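Local coordinates for putative calcium binding protein (Streptomyces coelicolor, PDB 3AKB), which binds calcium ions in EF-hand loops and probably takes part in calcium-mediated regulation, at residues R91-A96 / A157-F162; A29-L34 / A48-A53. The protein carries 2 engineered substitutions. All coordinates share one frame; numbering follows the deposited sequence.

Contact 1. Residues R91-A96 / A157-F162; sequences RFAEMA and AFARYF. Engineered in segment 91-96: M95 (natural residue Ile).
The backbone oxygen F92 O accepts a hydrogen bond from A96 N at 3.2 Å and a weaker one from the N-H of the engineered residue M95, which keeps F92 and A96 one helical turn apart on the face that receives F158. This is helix-helix packing within an EF-hand fold: helix 89-107 runs into the calcium loop starting at D108, and helix 151-161 carries the calcium ligand E153. The segment axes cross at 128° with a closest approach of 8.7 Å. Such closeness suits alanine, and A93 CB meets A159 CB at 3.6 Å with no longer side chain between them. F158 fills the space beside this pair. Its CG lies anti to the backbone N (chi1 178°), and the ring beyond it reaches A93 and A96. A96 CB rests over one face, offset toward the rim, in a CH-pi contact 3.9 Å from the ring centroid. F162 CD2, one turn further on, sits over the centre of the opposite face. F92 and F158 extend at about a right angle to each other, yet their ring planes are only 27° apart. With centroids separated by 5.7 Å, little of one ring covers the other. An alanine in place of F158 would probably open a gap between A96 and F162 and leave the F92 ring freer to shift. Elsewhere F92 rests on L56, L60 and I63 of helix 44-64, and F158 on L100. The two rings come closest at F92 CE2 and F158 CE2, 3.6 Å apart, while F162 CD2 comes to the edge of the F92 ring.

Contact 2. Residues A29-L34 / A48-A53; sequences AAKAML and ALYGGA. Engineered in segment 29-34: M33 (natural residue Leu).
A30 lies under the flat side of Y50: its CB approaches one face of the ring, 4.1 Å from the centroid and 26° off the normal, a CH-pi contact. Alanine suits this place because a bare methyl lets the ring lie close to the helix. Y50 CG stands anti to the carbonyl carbon (chi1 -82°), and the ring runs on from there over A30 until Y50 OH lies 3.3 Å from K31 CB. The K31 chain bends at chi3 and its amino group turns off from the contact, leaving its aliphatic part against the tyrosine. L34 crosses Y50 at a slant, with L34 CD1 3.5 Å from Y50 CE2. L34 and L49 lie alongside one another, pointing opposite ways, with L34 CG 3.8 Å from L49 CD2. That same methyl, L49 CD2, also touches A30 O and the sulphur of the engineered residue M33, whose extended chain crosses L49 at about a right angle. The helices run nearly antiparallel, at 152°. Helix 89-107 covers the apolar side, where M33 meets A103 and L49 meets F99. The contact joins paired EF-hands: exiting helix 23-37 follows strand 20-21, and entering helix 44-64 leads through the calcium loop starting at D65 to strand 72-73, which pairs antiparallel with strand 20-21.

Both contacts are largely buried helix-helix packings without a hydrogen bond across them, and they lie on opposite sides of the chain's centre, with their own centres about 17 Å apart. They hold different helix pairs, yet the same two helices tie them together: helix 89-107, which supplies residues 91-96, also packs on contact 2, while helix 44-64, which supplies residues 48-53, touches F92 and A96 of contact 1. Aromatic rings dominate contact 1, deep among several helices. Contact 2 relies more on leucine and methyl packing, and it reaches the surface at K31, where a phenol and an aliphatic lysine chain meet.

Contact 1. Residues R91-A96 / A157-F162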
ATOM      1  N   ARG A  91     -10.274   7.446  -7.222  1.00 16.27           N
ATOM      2  CA  ARG A  91      -9.309   7.693  -8.294  1.00 16.47           C
ATOM      3  C   ARG A  91      -7.888   7.339  -7.832  1.00 16.06           C
ATOM      4  O   ARG A  91      -7.113   6.715  -8.570  1.00 15.70           O
ATOM      5  CB  ARG A  91      -9.395   9.146  -8.774  1.00 17.71           C
ATOM      6  CG  ARG A  91     -10.406   9.374  -9.907  1.00 19.98           C
ATOM      7  CD  ARG A  91      -9.907  10.487 -10.824  1.00 24.64           C
ATOM      8  NE  ARG A  91     -10.410  11.769 -10.381  1.00 26.35           N
ATOM      9  CZ  ARG A  91      -9.984  12.956 -10.801  1.00 24.43           C
ATOM     10  NH1 ARG A  91      -9.009  13.075 -11.698  1.00 20.12           N
ATOM     11  NH2 ARG A  91     -10.545  14.042 -10.297  1.00 24.99           N
ATOM     12  N   PHE A  92      -7.550   7.714  -6.602  1.00 14.98           N
ATOM     13  CA  PHE A  92      -6.234   7.350  -6.085  1.00 13.93           C
ATOM     14  C   PHE A  92      -6.092   5.831  -5.969  1.00 13.72           C
ATOM     15  O   PHE A  92      -5.083   5.269  -6.387  1.00 12.64           O
ATOM     16  CB  PHE A  92      -5.936   8.013  -4.747  1.00 13.61           C
ATOM     17  CG  PHE A  92      -4.557   7.683  -4.214  1.00 14.09           C
ATOM     18  CD1 PHE A  92      -3.417   8.104  -4.883  1.00 15.60           C
ATOM     19  CD2 PHE A  92      -4.412   6.965  -3.046  1.00 13.61           C
ATOM     20  CE1 PHE A  92      -2.142   7.810  -4.380  1.00 13.89           C
ATOM     21  CE2 PHE A  92      -3.124   6.668  -2.529  1.00 13.33           C
ATOM     22  CZ  PHE A  92      -1.995   7.082  -3.217  1.00 14.41           C
ATOM     23  N   ALA A  93      -7.122   5.169  -5.429  1.00 13.21           N
ATOM     24  CA  ALA A  93      -7.117   3.704  -5.319  1.00 13.19           C
ATOM     25  C   ALA A  93      -6.954   3.026  -6.672  1.00 13.16           C
ATOM     26  O   ALA A  93      -6.289   1.985  -6.757  1.00 13.28           O
ATOM     27  CB  ALA A  93      -8.372   3.212  -4.626  1.00 12.68           C
ATOM     28  N   GLU A  94      -7.544   3.598  -7.728  1.00 13.13           N
ATOM     29  CA  GLU A  94      -7.296   3.095  -9.066  1.00 13.10           C
ATOM     30  C   GLU A  94      -5.837   3.202  -9.499  1.00 12.88           C
ATOM     31  O   GLU A  94      -5.352   2.326 -10.223  1.00 12.87           O
ATOM     32  CB  GLU A  94      -8.220   3.732 -10.117  1.00 13.73           C
ATOM     33  CG  GLU A  94      -9.681   3.327  -9.988  1.00 14.51           C
ATOM     34  CD  GLU A  94      -9.913   1.807 -10.016  1.00 15.28           C
ATOM     35  OE1 GLU A  94      -9.277   1.113 -10.841  1.00 15.42           O
ATOM     36  OE2 GLU A  94     -10.719   1.317  -9.189  1.00 19.19           O
ATOM     37  N   MET A  95      -5.137   4.257  -9.078  1.00 12.27           N
ATOM     38  CA  MET A  95      -3.695   4.382  -9.397  1.00 12.31           C
ATOM     39  C   MET A  95      -2.895   3.291  -8.677  1.00 11.41           C
ATOM     40  O   MET A  95      -1.830   2.880  -9.152  1.00 11.57           O
ATOM     41  CB  MET A  95      -3.168   5.781  -9.048  1.00 13.80           C
ATOM     42  CG  MET A  95      -3.838   6.888  -9.855  1.00 15.97           C
ATOM     43  SD  MET A  95      -3.120   7.100 -11.502  1.00 15.80           S
ATOM     44  CE  MET A  95      -1.562   7.953 -11.257  1.00 17.67           C
ATOM     45  N   ALA A  96      -3.444   2.807  -7.561  1.00 10.48           N
ATOM     46  CA  ALA A  96      -2.836   1.689  -6.795  1.00  9.66           C
ATOM     47  C   ALA A  96      -3.217   0.297  -7.268  1.00 10.12           C
ATOM     48  O   ALA A  96      -2.624  -0.700  -6.801  1.00  9.55           O
ATOM     49  CB  ALA A  96      -3.169   1.799  -5.318  1.00 10.60           C
ATOM     50  N   ALA A 157     -10.843  -0.975   0.487  1.00 12.24           N
ATOM     51  CA  ALA A 157     -10.220  -0.768   1.821  1.00 13.06           C
ATOM     52  C   ALA A 157      -9.039   0.207   1.731  1.00 13.51           C
ATOM     53  O   ALA A 157      -8.830   1.035   2.618  1.00 13.76           O
ATOM     54  CB  ALA A 157      -9.764  -2.073   2.416  1.00 13.46           C
ATOM     55  N   PHE A 158      -8.273   0.103   0.651  1.00 12.38           N
ATOM     56  CA  PHE A 158      -7.146   0.988   0.427  1.00 12.03           C
ATOM     57  C   PHE A 158      -7.682   2.420   0.249  1.00 12.52           C
ATOM     58  O   PHE A 158      -7.181   3.346   0.893  1.00 12.12           O
ATOM     59  CB  PHE A 158      -6.365   0.492  -0.798  1.00 11.67           C
ATOM     60  CG  PHE A 158      -5.189   1.357  -1.182  1.00 12.19           C
ATOM     61  CD1 PHE A 158      -3.898   0.977  -0.827  1.00 12.42           C
ATOM     62  CD2 PHE A 158      -5.372   2.522  -1.944  1.00 13.02           C
ATOM     63  CE1 PHE A 158      -2.807   1.777  -1.169  1.00 11.49           C
ATOM     64  CE2 PHE A 158      -4.283   3.317  -2.309  1.00 14.13           C
ATOM     65  CZ  PHE A 158      -3.004   2.936  -1.929  1.00 10.89           C
ATOM     66  N   ALA A 159      -8.727   2.569  -0.572  1.00 12.88           N
ATOM     67  CA  ALA A 159      -9.386   3.862  -0.812  1.00 13.96           C
ATOM     68  C   ALA A 159      -9.871   4.489   0.505  1.00 13.96           C
ATOM     69  O   ALA A 159      -9.685   5.692   0.746  1.00 14.48           O
ATOM     70  CB  ALA A 159     -10.555   3.697  -1.770  1.00 14.12           C
ATOM     71  N   ARG A 160     -10.491   3.672   1.356  1.00 14.95           N
ATOM     72  CA  ARG A 160     -10.988   4.123   2.653  1.00 16.09           C
ATOM     73  C   ARG A 160      -9.858   4.496   3.619  1.00 15.08           C
ATOM     74  O   ARG A 160      -9.921   5.533   4.300  1.00 15.21           O
ATOM     75  CB  ARG A 160     -11.872   3.049   3.300  1.00 16.64           C
ATOM     76  CG  ARG A 160     -13.270   2.905   2.709  1.00 18.44           C
ATOM     77  CD  ARG A 160     -14.044   1.759   3.375  1.00 20.26           C
ATOM     78  NE  ARG A 160     -13.401   0.461   3.143  1.00 26.19           N
ATOM     79  CZ  ARG A 160     -14.015  -0.717   3.261  1.00 27.47           C
ATOM     80  NH1 ARG A 160     -15.290  -0.776   3.635  1.00 28.45           N
ATOM     81  NH2 ARG A 160     -13.357  -1.839   3.022  1.00 28.40           N
ATOM     82  N   TYR A 161      -8.831   3.649   3.713  1.00 13.83           N
ATOM     83  CA  TYR A 161      -7.725   3.926   4.633  1.00 14.00           C
ATOM     84  C   TYR A 161      -7.053   5.270   4.316  1.00 14.07           C
ATOM     85  O   TYR A 161      -6.693   6.005   5.245  1.00 15.00           O
ATOM     86  CB  TYR A 161      -6.682   2.796   4.635  1.00 14.58           C
ATOM     87  CG  TYR A 161      -5.486   3.093   5.506  1.00 13.85           C
ATOM     88  CD1 TYR A 161      -5.575   3.065   6.892  1.00 16.50           C
ATOM     89  CD2 TYR A 161      -4.262   3.434   4.935  1.00 13.99           C
ATOM     90  CE1 TYR A 161      -4.457   3.364   7.689  1.00 13.15           C
ATOM     91  CE2 TYR A 161      -3.136   3.717   5.730  1.00 14.16           C
ATOM     92  CZ  TYR A 161      -3.254   3.692   7.090  1.00 15.50           C
ATOM     93  OH  TYR A 161      -2.148   3.979   7.862  1.00 17.56           O
ATOM     94  N   PHE A 162      -6.906   5.599   3.029  1.00 14.22           N
ATOM     95  CA  PHE A 162      -6.272   6.878   2.646  1.00 13.79           C
ATOM     96  C   PHE A 162      -7.255   8.080   2.547  1.00 14.86           C
ATOM     97  O   PHE A 162      -6.899   9.189   2.082  1.00 15.35           O
ATOM     98  CB  PHE A 162      -5.341   6.699   1.433  1.00 13.53           C
ATOM     99  CG  PHE A 162      -4.080   5.918   1.762  1.00 12.78           C
ATOM    100  CD1 PHE A 162      -3.120   6.472   2.601  1.00 13.14           C
ATOM    101  CD2 PHE A 162      -3.894   4.611   1.309  1.00 12.31           C
ATOM    102  CE1 PHE A 162      -1.959   5.760   2.949  1.00 14.59           C
ATOM    103  CE2 PHE A 162      -2.733   3.899   1.638  1.00 12.39           C
ATOM    104  CZ  PHE A 162      -1.772   4.470   2.469  1.00 14.11           C
TER

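Contact 2. Residues A29-L34 / A48-A53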
ATOM      1  N   ALA A  29       9.482  -1.406  -0.259  1.00 11.01           N
ATOM      2  CA  ALA A  29       8.278  -2.136   0.128  1.00 10.67           C
ATOM      3  C   ALA A  29       8.100  -3.347  -0.789  1.00 10.25           C
ATOM      4  O   ALA A  29       7.819  -4.452  -0.321  1.00 10.03           O
ATOM      5  CB  ALA A  29       7.031  -1.216   0.107  1.00 11.35           C
ATOM      6  N   ALA A  30       8.243  -3.143  -2.096  1.00  9.75           N
ATOM      7  CA  ALA A  30       8.145  -4.233  -3.033  1.00  9.47           C
ATOM      8  C   ALA A  30       9.223  -5.276  -2.737  1.00  9.07           C
ATOM      9  O   ALA A  30       8.934  -6.480  -2.710  1.00  8.00           O
ATOM     10  CB  ALA A  30       8.271  -3.695  -4.459  1.00  9.28           C
ATOM     11  N   LYS A  31      10.455  -4.828  -2.471  1.00  8.88           N
ATOM     12  CA  LYS A  31      11.556  -5.754  -2.179  1.00 10.22           C
ATOM     13  C   LYS A  31      11.203  -6.613  -0.948  1.00  9.63           C
ATOM     14  O   LYS A  31      11.384  -7.834  -0.938  1.00 10.55           O
ATOM     15  CB  LYS A  31      12.854  -4.971  -1.918  1.00 10.70           C
ATOM     16  CG  LYS A  31      14.027  -5.864  -1.625  1.00 13.42           C
ATOM     17  CD  LYS A  31      15.304  -5.075  -1.402  1.00 17.58           C
ATOM     18  CE  LYS A  31      16.106  -4.968  -2.670  1.00 21.60           C
ATOM     19  NZ  LYS A  31      17.580  -4.857  -2.382  1.00 25.30           N
ATOM     20  N   ALA A  32      10.663  -5.973   0.082  1.00 10.00           N
ATOM     21  CA  ALA A  32      10.413  -6.676   1.344  1.00  9.38           C
ATOM     22  C   ALA A  32       9.282  -7.684   1.168  1.00  9.04           C
ATOM     23  O   ALA A  32       9.328  -8.787   1.729  1.00 10.98           O
ATOM     24  CB  ALA A  32      10.111  -5.679   2.476  1.00 10.28           C
ATOM     25  N   MET A  33       8.273  -7.331   0.373  1.00  8.38           N
ATOM     26  CA  MET A  33       7.176  -8.275   0.167  1.00  7.79           C
ATOM     27  C   MET A  33       7.645  -9.484  -0.646  1.00  8.69           C
ATOM     28  O   MET A  33       7.280 -10.615  -0.349  1.00  9.62           O
ATOM     29  CB  MET A  33       5.971  -7.626  -0.543  1.00  8.78           C
ATOM     30  CG  MET A  33       4.749  -8.498  -0.496  1.00 10.67           C
ATOM     31  SD  MET A  33       3.434  -8.109  -1.752  1.00  6.06           S
ATOM     32  CE  MET A  33       2.316  -9.487  -1.306  1.00  9.06           C
ATOM     33  N   LEU A  34       8.439  -9.236  -1.686  1.00  8.62           N
ATOM     34  CA  LEU A  34       9.001 -10.332  -2.461  1.00  8.97           C
ATOM     35  C   LEU A  34       9.858 -11.260  -1.611  1.00  9.69           C
ATOM     36  O   LEU A  34       9.811 -12.501  -1.790  1.00 10.45           O
ATOM     37  CB  LEU A  34       9.815  -9.772  -3.637  1.00  8.98           C
ATOM     38  CG  LEU A  34       8.955  -9.043  -4.666  1.00  7.94           C
ATOM     39  CD1 LEU A  34       9.874  -8.326  -5.674  1.00  9.38           C
ATOM     40  CD2 LEU A  34       7.972  -9.943  -5.390  1.00  8.71           C
ATOM     41  N   ALA A  48       6.152  -7.413 -12.068  1.00  7.04           N
ATOM     42  CA  ALA A  48       4.849  -6.768 -12.009  1.00  7.37           C
ATOM     43  C   ALA A  48       4.698  -6.003 -10.697  1.00  7.16           C
ATOM     44  O   ALA A  48       4.068  -4.959 -10.688  1.00  7.70           O
ATOM     45  CB  ALA A  48       3.717  -7.778 -12.185  1.00  8.40           C
ATOM     46  N   LEU A  49       5.257  -6.517  -9.598  1.00  6.62           N
ATOM     47  CA  LEU A  49       5.167  -5.804  -8.325  1.00  7.73           C
ATOM     48  C   LEU A  49       5.971  -4.503  -8.329  1.00  7.43           C
ATOM     49  O   LEU A  49       5.472  -3.468  -7.910  1.00  7.03           O
ATOM     50  CB  LEU A  49       5.557  -6.679  -7.135  1.00  7.17           C
ATOM     51  CG  LEU A  49       5.180  -6.059  -5.783  1.00  6.65           C
ATOM     52  CD1 LEU A  49       3.671  -6.115  -5.596  1.00  9.01           C
ATOM     53  CD2 LEU A  49       5.896  -6.790  -4.675  1.00  9.40           C
ATOM     54  N   TYR A  50       7.200  -4.550  -8.826  1.00  7.37           N
ATOM     55  CA  TYR A  50       7.986  -3.306  -8.944  1.00  7.28           C
ATOM     56  C   TYR A  50       7.307  -2.321  -9.868  1.00  8.07           C
ATOM     57  O   TYR A  50       7.252  -1.135  -9.559  1.00  8.76           O
ATOM     58  CB  TYR A  50       9.405  -3.617  -9.420  1.00  8.89           C
ATOM     59  CG  TYR A  50      10.327  -4.059  -8.321  1.00  8.54           C
ATOM     60  CD1 TYR A  50      10.737  -3.148  -7.353  1.00 10.07           C
ATOM     61  CD2 TYR A  50      10.797  -5.379  -8.244  1.00  8.25           C
ATOM     62  CE1 TYR A  50      11.598  -3.526  -6.321  1.00  9.12           C
ATOM     63  CE2 TYR A  50      11.671  -5.776  -7.227  1.00  8.51           C
ATOM     64  CZ  TYR A  50      12.079  -4.834  -6.260  1.00  8.48           C
ATOM     65  OH  TYR A  50      12.932  -5.179  -5.238  1.00 12.15           O
ATOM     66  N   GLY A  51       6.792  -2.781 -11.002  1.00  8.38           N
ATOM     67  CA  GLY A  51       6.086  -1.885 -11.910  1.00  8.50           C
ATOM     68  C   GLY A  51       4.887  -1.221 -11.249  1.00  8.66           C
ATOM     69  O   GLY A  51       4.655  -0.009 -11.401  1.00 10.19           O
ATOM     70  N   GLY A  52       4.111  -2.008 -10.510  1.00  8.16           N
ATOM     71  CA  GLY A  52       2.943  -1.433  -9.838  1.00  7.88           C
ATOM     72  C   GLY A  52       3.324  -0.460  -8.742  1.00  8.04           C
ATOM     73  O   GLY A  52       2.679   0.567  -8.565  1.00  7.75           O
ATOM     74  N   ALA A  53       4.399  -0.776  -8.017  1.00  8.14           N
ATOM     75  CA  ALA A  53       4.869   0.095  -6.945  1.00  7.17           C
ATOM     76  C   ALA A  53       5.346   1.420  -7.520  1.00  7.53           C
ATOM     77  O   ALA A  53       5.055   2.478  -6.950  1.00  7.92           O
ATOM     78  CB  ALA A  53       5.997  -0.564  -6.175  1.00  8.16           C
TER